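Nucleoside-diphosphate sugar epimerase (SulA family) (Corynebacterium glutamicum, PDB 3OH8) probably acts as an NAD(P)-dependent epimerase of nucleoside-diphosphate sugars, although its substrate is not established. Local coordinates at residues H7-F11 / L129-K134; P194-L199 / L236-V240. All coordinates share one frame; numbering follows the deposited sequence.

Contact 1: H7-F11 / L129-K134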
loop_
_atom_site.group_PDB
_atom_site.type_symbol
_atom_site.label_atom_id
_atom_site.label_comp_id
_atom_site.label_asym_id
_atom_site.label_seq_id
_atom_site.Cartn_x
_atom_site.Cartn_y
_atom_site.Cartn_z
ATOM N N HIS A 7 -18.490 -8.241 7.650
ATOM C CA HIS A 7 -17.612 -7.459 8.525
ATOM C C HIS A 7 -18.117 -6.032 8.677
ATOM O O HIS A 7 -18.676 -5.450 7.744
ATOM C CB HIS A 7 -16.160 -7.472 8.016
ATOM C CG HIS A 7 -15.980 -6.883 6.648
ATOM N ND1 HIS A 7 -15.241 -5.744 6.415
ATOM C CD2 HIS A 7 -16.425 -7.295 5.434
ATOM C CE1 HIS A 7 -15.237 -5.475 5.118
ATOM N NE2 HIS A 7 -15.949 -6.402 4.504
ATOM N N PHE A 8 -17.919 -5.473 9.864
ATOM C CA PHE A 8 -18.404 -4.137 10.176
ATOM C C PHE A 8 -17.341 -3.067 9.934
ATOM O O PHE A 8 -16.189 -3.225 10.328
ATOM C CB PHE A 8 -18.827 -4.081 11.645
ATOM C CG PHE A 8 -19.268 -2.723 12.096
ATOM C CD1 PHE A 8 -20.498 -2.212 11.691
ATOM C CD2 PHE A 8 -18.467 -1.964 12.943
ATOM C CE1 PHE A 8 -20.915 -0.954 12.104
ATOM C CE2 PHE A 8 -18.876 -0.704 13.365
ATOM C CZ PHE A 8 -20.098 -0.196 12.944
ATOM N N ILE A 9 -17.745 -1.969 9.310
ATOM C CA ILE A 9 -16.849 -0.849 9.038
ATOM C C ILE A 9 -17.410 0.364 9.766
ATOM O O ILE A 9 -18.553 0.753 9.513
ATOM C CB ILE A 9 -16.813 -0.528 7.532
ATOM C CG1 ILE A 9 -16.343 -1.748 6.721
ATOM C CG2 ILE A 9 -15.909 0.677 7.257
ATOM C CD1 ILE A 9 -14.908 -2.132 6.968
ATOM N N PRO A 10 -16.619 0.963 10.675
ATOM C CA PRO A 10 -17.154 2.047 11.506
ATOM C C PRO A 10 -17.191 3.373 10.757
ATOM O O PRO A 10 -16.699 4.373 11.267
ATOM C CB PRO A 10 -16.155 2.121 12.664
ATOM C CG PRO A 10 -14.833 1.730 12.026
ATOM C CD PRO A 10 -15.189 0.699 10.957
ATOM N N PHE A 11 -17.776 3.373 9.564
ATOM C CA PHE A 11 -17.946 4.588 8.774
ATOM C C PHE A 11 -19.295 4.505 8.055
ATOM O O PHE A 11 -19.768 3.410 7.781
ATOM C CB PHE A 11 -16.790 4.750 7.779
ATOM C CG PHE A 11 -15.475 5.040 8.444
ATOM C CD1 PHE A 11 -15.184 6.319 8.884
ATOM C CD2 PHE A 11 -14.561 4.023 8.686
ATOM C CE1 PHE A 11 -13.999 6.585 9.528
ATOM C CE2 PHE A 11 -13.363 4.282 9.326
ATOM C CZ PHE A 11 -13.082 5.563 9.752
ATOM N N LEU A 129 -9.520 -2.555 3.852
ATOM C CA LEU A 129 -10.580 -1.557 3.762
ATOM C C LEU A 129 -10.666 -0.740 5.036
ATOM O O LEU A 129 -10.712 0.500 4.995
ATOM C CB LEU A 129 -11.943 -2.242 3.557
ATOM C CG LEU A 129 -13.016 -1.501 2.751
ATOM C CD1 LEU A 129 -14.433 -1.698 3.336
ATOM C CD2 LEU A 129 -12.704 -0.039 2.559
ATOM N N ILE A 130 -10.735 -1.429 6.172
ATOM C CA ILE A 130 -10.936 -0.734 7.436
ATOM C C ILE A 130 -9.721 0.140 7.760
ATOM O O ILE A 130 -9.867 1.284 8.197
ATOM C CB ILE A 130 -11.301 -1.704 8.615
ATOM C CG1 ILE A 130 -11.734 -0.907 9.840
ATOM C CG2 ILE A 130 -10.127 -2.580 9.019
ATOM C CD1 ILE A 130 -12.463 0.356 9.497
ATOM N N GLU A 131 -8.525 -0.376 7.500
ATOM C CA GLU A 131 -7.329 0.406 7.797
ATOM C C GLU A 131 -7.225 1.614 6.876
ATOM O O GLU A 131 -6.863 2.702 7.316
ATOM C CB GLU A 131 -6.065 -0.449 7.751
ATOM C CG GLU A 131 -6.060 -1.539 8.804
ATOM C CD GLU A 131 -6.129 -0.990 10.231
ATOM O OE1 GLU A 131 -5.625 0.131 10.472
ATOM O OE2 GLU A 131 -6.682 -1.684 11.114
ATOM N N ASP A 132 -7.570 1.427 5.606
ATOM C CA ASP A 132 -7.558 2.542 4.653
ATOM C C ASP A 132 -8.480 3.676 5.072
ATOM O O ASP A 132 -8.104 4.845 5.025
ATOM C CB ASP A 132 -7.962 2.064 3.259
ATOM C CG ASP A 132 -6.761 1.713 2.402
ATOM O OD1 ASP A 132 -5.700 1.399 2.983
ATOM O OD2 ASP A 132 -6.880 1.751 1.162
ATOM N N LEU A 133 -9.705 3.331 5.447
ATOM C CA LEU A 133 -10.674 4.334 5.848
ATOM C C LEU A 133 -10.263 5.013 7.157
ATOM O O LEU A 133 -10.394 6.221 7.296
ATOM C CB LEU A 133 -12.064 3.704 5.971
ATOM C CG LEU A 133 -12.699 3.302 4.629
ATOM C CD1 LEU A 133 -13.949 2.481 4.877
ATOM C CD2 LEU A 133 -13.023 4.534 3.758
ATOM N N LYS A 134 -9.767 4.242 8.118
ATOM C CA LYS A 134 -9.266 4.846 9.361
ATOM C C LYS A 134 -8.132 5.820 9.076
ATOM O O LYS A 134 -8.076 6.917 9.652
ATOM C CB LYS A 134 -8.830 3.783 10.362
ATOM C CG LYS A 134 -10.006 3.115 11.079
ATOM C CD LYS A 134 -9.535 2.064 12.087
ATOM C CE LYS A 134 -10.732 1.529 12.883
ATOM N NZ LYS A 134 -10.404 0.317 13.691
#

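Contact 2: P194-L199 / L236-V240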
loop_
_atom_site.group_PDB
_atom_site.type_symbol
_atom_site.label_atom_id
_atom_site.label_comp_id
_atom_site.label_asym_id
_atom_site.label_seq_id
_atom_site.Cartn_x
_atom_site.Cartn_y
_atom_site.Cartn_z
ATOM N N PRO A 194 13.986 16.965 -18.165
ATOM C CA PRO A 194 12.534 17.017 -17.941
ATOM C C PRO A 194 11.870 18.237 -18.596
ATOM O O PRO A 194 12.432 19.335 -18.587
ATOM C CB PRO A 194 12.420 17.081 -16.411
ATOM C CG PRO A 194 13.713 17.719 -15.973
ATOM C CD PRO A 194 14.741 17.144 -16.913
ATOM N N ALA A 195 10.685 18.030 -19.166
ATOM C CA ALA A 195 9.958 19.096 -19.842
ATOM C C ALA A 195 9.711 20.287 -18.918
ATOM O O ALA A 195 9.390 20.114 -17.746
ATOM C CB ALA A 195 8.636 18.568 -20.382
ATOM N N SER A 196 9.850 21.496 -19.453
ATOM C CA SER A 196 9.611 22.720 -18.675
ATOM C C SER A 196 8.251 22.734 -18.006
ATOM O O SER A 196 8.076 23.356 -16.959
ATOM C CB SER A 196 9.710 23.960 -19.569
ATOM O OG SER A 196 11.027 24.124 -20.049
ATOM N N ASP A 197 7.292 22.065 -18.631
ATOM C CA ASP A 197 5.904 22.113 -18.190
ATOM C C ASP A 197 5.475 20.813 -17.499
ATOM O O ASP A 197 4.278 20.534 -17.357
ATOM C CB ASP A 197 4.988 22.396 -19.390
ATOM C CG ASP A 197 4.963 21.243 -20.403
ATOM O OD1 ASP A 197 5.805 20.324 -20.308
ATOM O OD2 ASP A 197 4.091 21.254 -21.296
ATOM N N LEU A 198 6.453 20.016 -17.077
ATOM C CA LEU A 198 6.175 18.694 -16.514
ATOM C C LEU A 198 5.261 18.759 -15.292
ATOM O O LEU A 198 4.428 17.872 -15.069
ATOM C CB LEU A 198 7.490 17.996 -16.136
ATOM C CG LEU A 198 7.361 16.478 -15.974
ATOM C CD1 LEU A 198 6.852 15.847 -17.262
ATOM C CD2 LEU A 198 8.685 15.847 -15.553
ATOM N N LEU A 199 5.405 19.816 -14.501
ATOM C CA LEU A 199 4.695 19.887 -13.226
ATOM C C LEU A 199 3.461 20.779 -13.267
ATOM O O LEU A 199 2.823 21.020 -12.236
ATOM C CB LEU A 199 5.644 20.341 -12.107
ATOM C CG LEU A 199 6.951 19.555 -11.973
ATOM C CD1 LEU A 199 7.802 20.112 -10.818
ATOM C CD2 LEU A 199 6.688 18.067 -11.764
ATOM N N LEU A 236 14.277 17.950 -11.308
ATOM C CA LEU A 236 12.898 18.008 -10.823
ATOM C C LEU A 236 12.768 19.117 -9.762
ATOM O O LEU A 236 11.802 19.882 -9.751
ATOM C CB LEU A 236 12.490 16.658 -10.229
ATOM C CG LEU A 236 11.544 15.683 -10.951
ATOM C CD1 LEU A 236 10.843 16.262 -12.200
ATOM C CD2 LEU A 236 12.278 14.423 -11.265
ATOM N N ALA A 237 13.739 19.192 -8.861
ATOM C CA ALA A 237 13.716 20.219 -7.817
ATOM C C ALA A 237 13.689 21.619 -8.427
ATOM O O ALA A 237 13.003 22.511 -7.928
ATOM C CB ALA A 237 14.898 20.061 -6.877
ATOM N N GLU A 238 14.418 21.804 -9.518
ATOM C CA GLU A 238 14.402 23.086 -10.210
ATOM C C GLU A 238 13.018 23.410 -10.740
ATOM O O GLU A 238 12.564 24.548 -10.637
ATOM C CB GLU A 238 15.444 23.110 -11.339
ATOM C CG GLU A 238 16.871 23.102 -10.798
ATOM C CD GLU A 238 17.936 22.989 -11.873
ATOM O OE1 GLU A 238 17.585 22.831 -13.059
ATOM O OE2 GLU A 238 19.131 23.047 -11.522
ATOM N N LEU A 239 12.345 22.415 -11.316
ATOM C CA LEU A 239 10.995 22.635 -11.807
ATOM C C LEU A 239 10.072 22.987 -10.646
ATOM O O LEU A 239 9.194 23.840 -10.777
ATOM C CB LEU A 239 10.477 21.412 -12.566
ATOM C CG LEU A 239 11.180 21.088 -13.887
ATOM C CD1 LEU A 239 10.572 19.836 -14.518
ATOM C CD2 LEU A 239 11.123 22.276 -14.854
ATOM N N VAL A 240 10.278 22.339 -9.504
ATOM C CA VAL A 240 9.485 22.661 -8.331
ATOM C C VAL A 240 9.743 24.122 -7.964
ATOM O O VAL A 240 8.814 24.892 -7.732
ATOM C CB VAL A 240 9.807 21.732 -7.138
ATOM C CG1 VAL A 240 9.131 22.238 -5.873
ATOM C CG2 VAL A 240 9.367 20.310 -7.441
#

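Contact 1: H7-F11 / L129-K134
Ile9, the last residue of strand 3-9, pushes its side chain into a hollow on helix 119-139 lined by Leu129 and Leu133, about one helical turn apart, with Ile130 beside them. Its two branches divide the work. CG2, anti to the backbone N, reaches Leu133 CD1 at 3.6 Å, whereas the longer branch, set by a chi1 of -59°, carries CD1 to within 3.7 Å of Leu129 CD1 and lays it against Ile130 CB. Ile9 crosses both leucines at about a right angle but slides past Ile130 in the opposite direction. Two residues earlier on the strand, the His7 ring is met at its edge by Leu129 CD1, 4.3 Å from CE1.

Beyond Ile9 the chain bends in an inverse gamma turn centred on Pro10, which brings Phe11 to the helix beside Leu133 and Lys134. The Phe11 ring lies along Leu133, with CE2 3.6 Å from Leu133 CB, and has Lys134 CG at its edge in the ring plane, 4.0 Å from CE2. Ile9 CG2 also lies at the edge of this ring, in its plane. The extended Lys134 chain passes the proline, its CE 4.2 Å from Pro10 CG. No hydrogen bond joins the segments; complementary shape holds them.

The axes of strand 7-9 and helix segment 129-134 run almost parallel, 5° apart and 9.6 Å at closest approach, as the helix packs on the edge strand of the antiparallel sheet. Strand 102-110 pairs with 3-9 and adds Ile105 beside Ile9 and Leu129, while helix 13-21 brings Val16 against Ile9 and Trp19 against Leu129 and Leu133.

Contact 2: P194-L199 / L236-V240
Residues 194-199 form an irregular loop that turns over one face of helix 222-242, where Leu236, Leu239 and Val240 receive it. A type I beta turn from Ala195 to Leu198, closed by the hydrogen bond from Leu198 N to Ala195 O (3.0 Å), folds the loop back, and the CA atoms of Ser196 and Leu239 come within 7.0 Å.

Leu239 is the knob that enters the bend. With CG anti to its carbonyl carbon, it places CD1 3.8 Å from Pro194 CB and 3.9 Å from Leu198 CB, and the same methyl lies 3.4 Å from Ala195 O, the turn's own acceptor. The other methyl, CD2, faces Ser196 O. Leu199 grips the helix further along: its CD1 presses against Leu239 CB at 3.4 Å, tighter than ordinary van der Waals contact, and also touches Val240 CG2 at 3.7 Å. Alongside, Leu198 CD2 meets Leu236 CD1 at 4.0 Å.

Trp189 lies against Pro194, Leu198 and Leu236, and Leu205 of strand 204-207 against Leu199, Leu236 and Val240, so the apolar cluster continues into the Rossmann-type sheet. No hydrogen bond crosses between the segments. The chemistry is that of aliphatic packing, in which the loop is positioned by how its leucines and proline fit the helix, while Leu198 N and Ala195 O are paired within the turn and Leu198 O accepts a hydrogen bond from Arg187.

In the fold
From the N terminus, contact 1 comes first: strand 3-9 opens a loop of 117 residues, most of the antiparallel sheet among them, which closes when helix 119-139 returns to pack beside it. Further on, in the part related to NAD-dependent epimerases, contact 2 closes a shorter loop of 36 residues running from the stretch after strand 187-188, through strand 204-207, to helix 222-242. The two loops follow in series, neither nesting nor crossing, with centres about 38 Å apart. Contact 1 thus ties the antiparallel sheet to its helix, and contact 2 ties a connecting loop to a helix beside the mixed sheet.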